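Local coordinates for protein Gp26 (Listeria phage P40, PDB 4JZ5) that probably hydrolyses the glycan strands of Listeria cell-wall peptidoglycan as the glycosyl hydrolase family 25 catalytic domain of a phage endolysin, at residues V47-S52 / F76-Y81; D27-Q32 / K57-L62. All blocks are in the same frame, centred on the assembly; numbering follows the deposited sequence.

Contact 1: V47-S52 / F76-Y81; sequences VVIRSS and FGLYHY
V47 and F76 start a run of parallel pairing in which 46-53 and 76-81 form adjacent strands of the curved sheet, joined by helix 62-72 in a beta-alpha-beta crossover of a barrel-like fold known from this family. Donors and acceptors alternate regularly along the first half. V47 O takes G77 N at 2.9 Å, in the carbonyl plane, G77 O takes I49 N at 2.9 Å, and I49 O takes Y79 N at 2.9 Å. Y79 O then accepts S51 N at 2.8 Å, with the donor tilted 34° from the carbonyl plane. Beyond this the register slips: Y81 N bonds to S52 O at 3.0 Å rather than to S51 O, which is turned to the backbone of D59 instead, consistent with a beta bulge at S51. V48 N and O and R50 N turn to strand 25-28, V48 to L26 and I28, R50 to I28. On the I49 face, the F76 and L78 side chains pack with it and reach L69 and L114 respectively; I49 CG1 and L78 CD2 are tight at 3.4 Å. On the other face V48 CG1 meets the Y79 ring at its edge. With chi1 76° setting Y79 CG between its backbone N and carbonyl carbon, the ring swings across to the neighbouring strand and lies under R50. Y81 OH bonds to E120 and H80 NE2 to G54 O. R50 CA makes a CH-pi contact over one face of the Y79 ring, 3.8 Å from its centroid, and R50 CB sits 3.5 Å from Y79 CZ.

Contact 2: D27-Q32 / K57-L62; sequences DISKWQ and KYDERL
D59 OD2 takes two donors: K30 N donates to its syn lone pair at 2.9 Å, and R50 NE of strand 46-53, in one of its two modelled conformers, adds a salt bridge. The other oxygen, OD1, accepts R61 N at 2.8 Å from above the carboxylate plane, closing an Asx turn inside the type I turn 59-62 that leads into helix 62-72, with R61 at its N-cap. With D59 CG anti to its backbone N (chi1 -179°), the carboxylate reaches across to the facing loop. That loop, directly after strand 25-28, is itself a type I turn, 29-32, and is held from within: S29 OG receives W31 N in an ST turn, and Q32 OE1 receives S29 N nearly along its C=O axis. The buried D59 carboxylate thus fixes two turns at once, and the nearby arginine would probably favour its charged form. Around it the aliphatic part of K30 does the packing. K30 CA rests 3.6 Å from R61 CG, and K30 CG lies 3.7 Å from E60 OE1, the two side chains running alongside each other. E60 is turned to K57, whose NZ meets OE2 on its syn side in a 2.8 Å salt bridge, 23° out of the carboxylate plane. A water bridges the two turns, donating to K30 O and accepting from R61 NE in the plane of the guanidinium, while R61 NH1 bonds to Q64. On the far side, K30 CD lies 3.9 Å above the plane of the W31 ring, over its centre.

In the fold
From the N terminus, strand 25-28 runs into the turn at 29-32, the chain returns as strand 46-53, bends back antiparallel through 57-58, and turns at 59-62 into helix 62-72 before strand 76-81. Contact 2 closes the loop from 27-32 to 57-62, which contains strand 46-53; contact 1 closes the one from 47-52 to 76-81, which contains the turn 59-62 and the helix. Their segments alternate along the chain, so the two closures cross. Strand 46-53 lies at the junction, flanked by 25-28 and 76-81 in one sheet, and its edge toward 25-28 joins contact 1 to contact 2.

Contact 1: V47-S52 / F76-Y81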
loop_
_atom_site.group_PDB
_atom_site.type_symbol
_atom_site.label_atom_id
_atom_site.label_comp_id
_atom_site.label_asym_id
_atom_site.label_seq_id
_atom_site.Cartn_x
_atom_site.Cartn_y
_atom_site.Cartn_z
ATOM N N VAL A 47 5.895 2.887 6.363
ATOM C CA VAL A 47 6.244 2.335 5.060
ATOM C C VAL A 47 5.239 1.252 4.696
ATOM O O VAL A 47 4.899 0.420 5.528
ATOM C CB VAL A 47 7.672 1.748 5.060
ATOM C CG1 VAL A 47 8.021 1.122 3.710
ATOM C CG2 VAL A 47 8.689 2.821 5.420
ATOM N N VAL A 48 4.763 1.257 3.456
ATOM C CA VAL A 48 3.956 0.166 2.932
ATOM C C VAL A 48 4.804 -0.619 1.935
ATOM O O VAL A 48 5.405 -0.034 1.044
ATOM C CB VAL A 48 2.678 0.661 2.230
ATOM C CG1 VAL A 48 1.660 -0.483 2.168
ATOM C CG2 VAL A 48 2.082 1.864 2.953
ATOM N N ILE A 49 4.869 -1.939 2.084
ATOM C CA ILE A 49 5.671 -2.760 1.197
ATOM C C ILE A 49 4.792 -3.661 0.360
ATOM O O ILE A 49 3.749 -4.136 0.807
ATOM C CB ILE A 49 6.743 -3.584 1.947
ATOM C CG1 ILE A 49 6.143 -4.725 2.758
ATOM C CG2 ILE A 49 7.564 -2.674 2.839
ATOM C CD1 ILE A 49 7.162 -5.512 3.549
ATOM N N ARG A 50 5.210 -3.917 -0.871
ATOM C CA ARG A 50 4.441 -4.778 -1.769
ATOM C C ARG A 50 4.544 -6.232 -1.341
ATOM O O ARG A 50 5.646 -6.747 -1.154
ATOM C CB ARG A 50 4.922 -4.645 -3.211
ATOM C CG ARG A 50 3.972 -5.313 -4.205
ATOM C CD ARG A 50 4.281 -4.966 -5.647
ATOM N NE ARG A 50 5.464 -5.669 -6.119
ATOM C CZ ARG A 50 5.904 -5.631 -7.372
ATOM N NH1 ARG A 50 5.261 -4.919 -8.287
ATOM N NH2 ARG A 50 6.990 -6.309 -7.706
ATOM N N SER A 51 3.397 -6.900 -1.216
ATOM C CA SER A 51 3.353 -8.295 -0.823
ATOM C C SER A 51 3.499 -9.266 -1.981
ATOM O O SER A 51 4.142 -10.307 -1.852
ATOM C CB SER A 51 2.032 -8.591 -0.121
ATOM O OG SER A 51 0.907 -8.346 -0.952
ATOM N N SER A 52 2.869 -8.935 -3.106
ATOM C CA SER A 52 2.569 -9.926 -4.115
ATOM C C SER A 52 1.979 -9.251 -5.345
ATOM O O SER A 52 1.398 -8.170 -5.255
ATOM C CB SER A 52 1.580 -10.957 -3.555
ATOM O OG SER A 52 0.605 -10.360 -2.715
ATOM N N PHE A 76 5.061 -0.596 9.625
ATOM C CA PHE A 76 4.833 -0.856 8.227
ATOM C C PHE A 76 3.579 -1.669 7.981
ATOM O O PHE A 76 3.009 -2.290 8.863
ATOM C CB PHE A 76 6.078 -1.532 7.593
ATOM C CG PHE A 76 6.208 -3.001 7.890
ATOM C CD1 PHE A 76 6.792 -3.433 9.065
ATOM C CD2 PHE A 76 5.752 -3.953 6.983
ATOM C CE1 PHE A 76 6.915 -4.783 9.346
ATOM C CE2 PHE A 76 5.882 -5.306 7.252
ATOM C CZ PHE A 76 6.465 -5.718 8.444
ATOM N N GLY A 77 3.160 -1.629 6.731
ATOM C CA GLY A 77 2.038 -2.388 6.229
ATOM C C GLY A 77 2.365 -3.040 4.901
ATOM O O GLY A 77 3.473 -2.901 4.385
ATOM N N LEU A 78 1.384 -3.726 4.322
ATOM C CA LEU A 78 1.557 -4.456 3.061
ATOM C C LEU A 78 0.527 -4.022 2.043
ATOM O O LEU A 78 -0.612 -3.720 2.416
ATOM C CB LEU A 78 1.343 -5.959 3.237
ATOM C CG LEU A 78 2.156 -6.661 4.316
ATOM C CD1 LEU A 78 1.814 -8.140 4.318
ATOM C CD2 LEU A 78 3.646 -6.459 4.192
ATOM N N TYR A 79 0.887 -4.038 0.760
ATOM C CA TYR A 79 -0.099 -3.862 -0.292
ATOM C C TYR A 79 0.054 -4.948 -1.346
ATOM O O TYR A 79 1.157 -5.306 -1.750
ATOM C CB TYR A 79 -0.031 -2.450 -0.922
ATOM C CG TYR A 79 1.114 -2.199 -1.888
ATOM C CD1 TYR A 79 0.980 -2.477 -3.245
ATOM C CD2 TYR A 79 2.314 -1.639 -1.460
ATOM C CE1 TYR A 79 2.001 -2.233 -4.145
ATOM C CE2 TYR A 79 3.354 -1.395 -2.360
ATOM C CZ TYR A 79 3.179 -1.687 -3.701
ATOM O OH TYR A 79 4.186 -1.466 -4.613
ATOM N N HIS A 80 -1.089 -5.438 -1.819
ATOM C CA HIS A 80 -1.171 -6.461 -2.846
ATOM C C HIS A 80 -1.540 -5.843 -4.183
ATOM O O HIS A 80 -2.522 -5.104 -4.263
ATOM C CB HIS A 80 -2.270 -7.457 -2.475
ATOM C CG HIS A 80 -2.494 -8.494 -3.521
ATOM N ND1 HIS A 80 -3.540 -8.501 -4.421
ATOM C CD2 HIS A 80 -1.729 -9.563 -3.810
ATOM C CE1 HIS A 80 -3.409 -9.564 -5.205
ATOM N NE2 HIS A 80 -2.314 -10.212 -4.855
ATOM N N TYR A 81 -0.768 -6.143 -5.228
ATOM C CA TYR A 81 -1.061 -5.666 -6.571
ATOM C C TYR A 81 -2.021 -6.646 -7.237
ATOM O O TYR A 81 -1.658 -7.784 -7.567
ATOM C CB TYR A 81 0.224 -5.510 -7.404
ATOM C CG TYR A 81 -0.058 -4.827 -8.719
ATOM C CD1 TYR A 81 -0.525 -5.544 -9.811
ATOM C CD2 TYR A 81 0.064 -3.454 -8.847
ATOM C CE1 TYR A 81 -0.812 -4.918 -11.006
ATOM C CE2 TYR A 81 -0.219 -2.818 -10.053
ATOM C CZ TYR A 81 -0.678 -3.557 -11.110
ATOM O OH TYR A 81 -0.971 -2.929 -12.301
#

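Contact 2: D27-Q32 / K57-L62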
loop_
_atom_site.group_PDB
_atom_site.type_symbol
_atom_site.label_atom_id
_atom_site.label_comp_id
_atom_site.label_asym_id
_atom_site.label_seq_id
_atom_site.Cartn_x
_atom_site.Cartn_y
_atom_site.Cartn_z
ATOM N N ASP A 27 6.089 4.002 0.043
ATOM C CA ASP A 27 5.778 2.633 -0.327
ATOM C C ASP A 27 6.895 2.114 -1.213
ATOM O O ASP A 27 7.429 2.851 -2.044
ATOM C CB ASP A 27 4.379 2.487 -0.956
ATOM C CG ASP A 27 4.197 3.289 -2.208
ATOM O OD1 ASP A 27 3.754 4.442 -2.119
ATOM O OD2 ASP A 27 4.457 2.716 -3.292
ATOM N N ILE A 28 7.284 0.861 -0.985
ATOM C CA ILE A 28 8.420 0.237 -1.644
ATOM C C ILE A 28 8.068 -1.186 -2.060
ATOM O O ILE A 28 7.095 -1.792 -1.589
ATOM C CB ILE A 28 9.691 0.254 -0.757
ATOM C CG1 ILE A 28 9.464 -0.535 0.534
ATOM C CG2 ILE A 28 10.106 1.677 -0.464
ATOM C CD1 ILE A 28 10.710 -0.666 1.406
ATOM N N SER A 29 8.900 -1.711 -2.949
ATOM C CA SER A 29 8.707 -3.023 -3.527
ATOM C C SER A 29 10.058 -3.543 -3.995
ATOM O O SER A 29 11.108 -3.026 -3.623
ATOM C CB SER A 29 7.752 -2.947 -4.719
ATOM O OG SER A 29 8.377 -2.288 -5.806
ATOM N N LYS A 30 10.028 -4.549 -4.853
ATOM C CA LYS A 30 11.261 -5.053 -5.447
ATOM C C LYS A 30 11.989 -3.983 -6.257
ATOM O O LYS A 30 13.181 -4.134 -6.538
ATOM C CB LYS A 30 10.977 -6.274 -6.328
ATOM C CG LYS A 30 10.212 -5.973 -7.582
ATOM C CD LYS A 30 11.146 -5.771 -8.750
ATOM C CE LYS A 30 10.724 -6.627 -9.923
ATOM N NZ LYS A 30 11.756 -6.640 -10.995
ATOM N N TRP A 31 11.295 -2.917 -6.640
ATOM C CA TRP A 31 11.926 -1.842 -7.399
ATOM C C TRP A 31 12.859 -0.979 -6.551
ATOM O O TRP A 31 13.582 -0.136 -7.085
ATOM C CB TRP A 31 10.846 -0.992 -8.065
ATOM C CG TRP A 31 10.099 -1.759 -9.099
ATOM C CD1 TRP A 31 8.806 -2.168 -9.045
ATOM C CD2 TRP A 31 10.618 -2.232 -10.343
ATOM N NE1 TRP A 31 8.475 -2.863 -10.185
ATOM C CE2 TRP A 31 9.575 -2.918 -10.996
ATOM C CE3 TRP A 31 11.866 -2.144 -10.968
ATOM C CZ2 TRP A 31 9.741 -3.510 -12.248
ATOM C CZ3 TRP A 31 12.029 -2.732 -12.209
ATOM C CH2 TRP A 31 10.970 -3.405 -12.837
ATOM N N GLN A 32 12.847 -1.207 -5.244
ATOM C CA GLN A 32 13.808 -0.616 -4.327
ATOM C C GLN A 32 14.601 -1.754 -3.692
ATOM O O GLN A 32 14.361 -2.118 -2.543
ATOM C CB GLN A 32 13.105 0.228 -3.263
ATOM C CG GLN A 32 12.486 1.524 -3.778
ATOM C CD GLN A 32 11.243 1.302 -4.604
ATOM O OE1 GLN A 32 10.377 0.478 -4.253
ATOM N NE2 GLN A 32 11.119 2.047 -5.692
ATOM N N LYS A 57 3.288 -14.287 -7.990
ATOM C CA LYS A 57 4.474 -14.326 -7.145
ATOM C C LYS A 57 4.301 -13.424 -5.937
ATOM O O LYS A 57 3.519 -12.465 -5.957
ATOM C CB LYS A 57 5.703 -13.863 -7.931
ATOM C CG LYS A 57 5.647 -12.398 -8.313
ATOM C CD LYS A 57 6.916 -11.945 -9.035
ATOM C CE LYS A 57 6.930 -10.433 -9.218
ATOM N NZ LYS A 57 8.015 -9.992 -10.137
ATOM N N TYR A 58 5.029 -13.746 -4.878
ATOM C CA TYR A 58 5.285 -12.776 -3.831
ATOM C C TYR A 58 6.339 -11.806 -4.327
ATOM O O TYR A 58 7.186 -12.158 -5.149
ATOM C CB TYR A 58 5.740 -13.470 -2.546
ATOM C CG TYR A 58 4.655 -14.374 -2.011
ATOM C CD1 TYR A 58 3.607 -13.859 -1.259
ATOM C CD2 TYR A 58 4.641 -15.730 -2.309
ATOM C CE1 TYR A 58 2.591 -14.682 -0.789
ATOM C CE2 TYR A 58 3.633 -16.563 -1.837
ATOM C CZ TYR A 58 2.609 -16.032 -1.085
ATOM O OH TYR A 58 1.612 -16.873 -0.621
ATOM N N ASP A 59 6.296 -10.574 -3.849
ATOM C CA ASP A 59 7.337 -9.620 -4.204
ATOM C C ASP A 59 8.687 -10.142 -3.729
ATOM O O ASP A 59 8.812 -10.623 -2.595
ATOM C CB ASP A 59 7.019 -8.264 -3.596
ATOM C CG ASP A 59 8.052 -7.218 -3.942
ATOM O OD1 ASP A 59 9.101 -7.190 -3.260
ATOM O OD2 ASP A 59 7.825 -6.435 -4.894
ATOM N N GLU A 60 9.688 -10.046 -4.594
ATOM C CA GLU A 60 10.991 -10.627 -4.333
ATOM C C GLU A 60 11.708 -10.015 -3.141
ATOM O O GLU A 60 12.651 -10.619 -2.632
ATOM C CB GLU A 60 11.872 -10.481 -5.576
ATOM C CG GLU A 60 11.361 -11.233 -6.814
ATOM C CD GLU A 60 10.423 -10.419 -7.727
ATOM O OE1 GLU A 60 9.621 -9.581 -7.255
ATOM O OE2 GLU A 60 10.480 -10.646 -8.962
ATOM N N ARG A 61 11.307 -8.822 -2.719
ATOM C CA ARG A 61 11.933 -8.167 -1.580
ATOM C C ARG A 61 11.022 -8.125 -0.357
ATOM O O ARG A 61 11.350 -7.446 0.610
ATOM C CB ARG A 61 12.388 -6.742 -1.940
ATOM C CG ARG A 61 13.421 -6.659 -3.070
ATOM C CD ARG A 61 14.805 -7.159 -2.712
ATOM N NE ARG A 61 15.604 -7.274 -3.934
ATOM C CZ ARG A 61 16.912 -7.486 -3.976
ATOM N NH1 ARG A 61 17.613 -7.590 -2.862
ATOM N NH2 ARG A 61 17.523 -7.579 -5.148
ATOM N N LEU A 62 9.889 -8.822 -0.396
ATOM C CA LEU A 62 8.956 -8.796 0.728
ATOM C C LEU A 62 9.639 -9.115 2.060
ATOM O O LEU A 62 9.526 -8.354 3.029
ATOM C CB LEU A 62 7.827 -9.795 0.490
ATOM C CG LEU A 62 6.930 -10.101 1.694
ATOM C CD1 LEU A 62 6.186 -8.869 2.141
ATOM C CD2 LEU A 62 5.941 -11.195 1.331
HETATM O O HOH W 1 14.548 -6.554 -6.532
#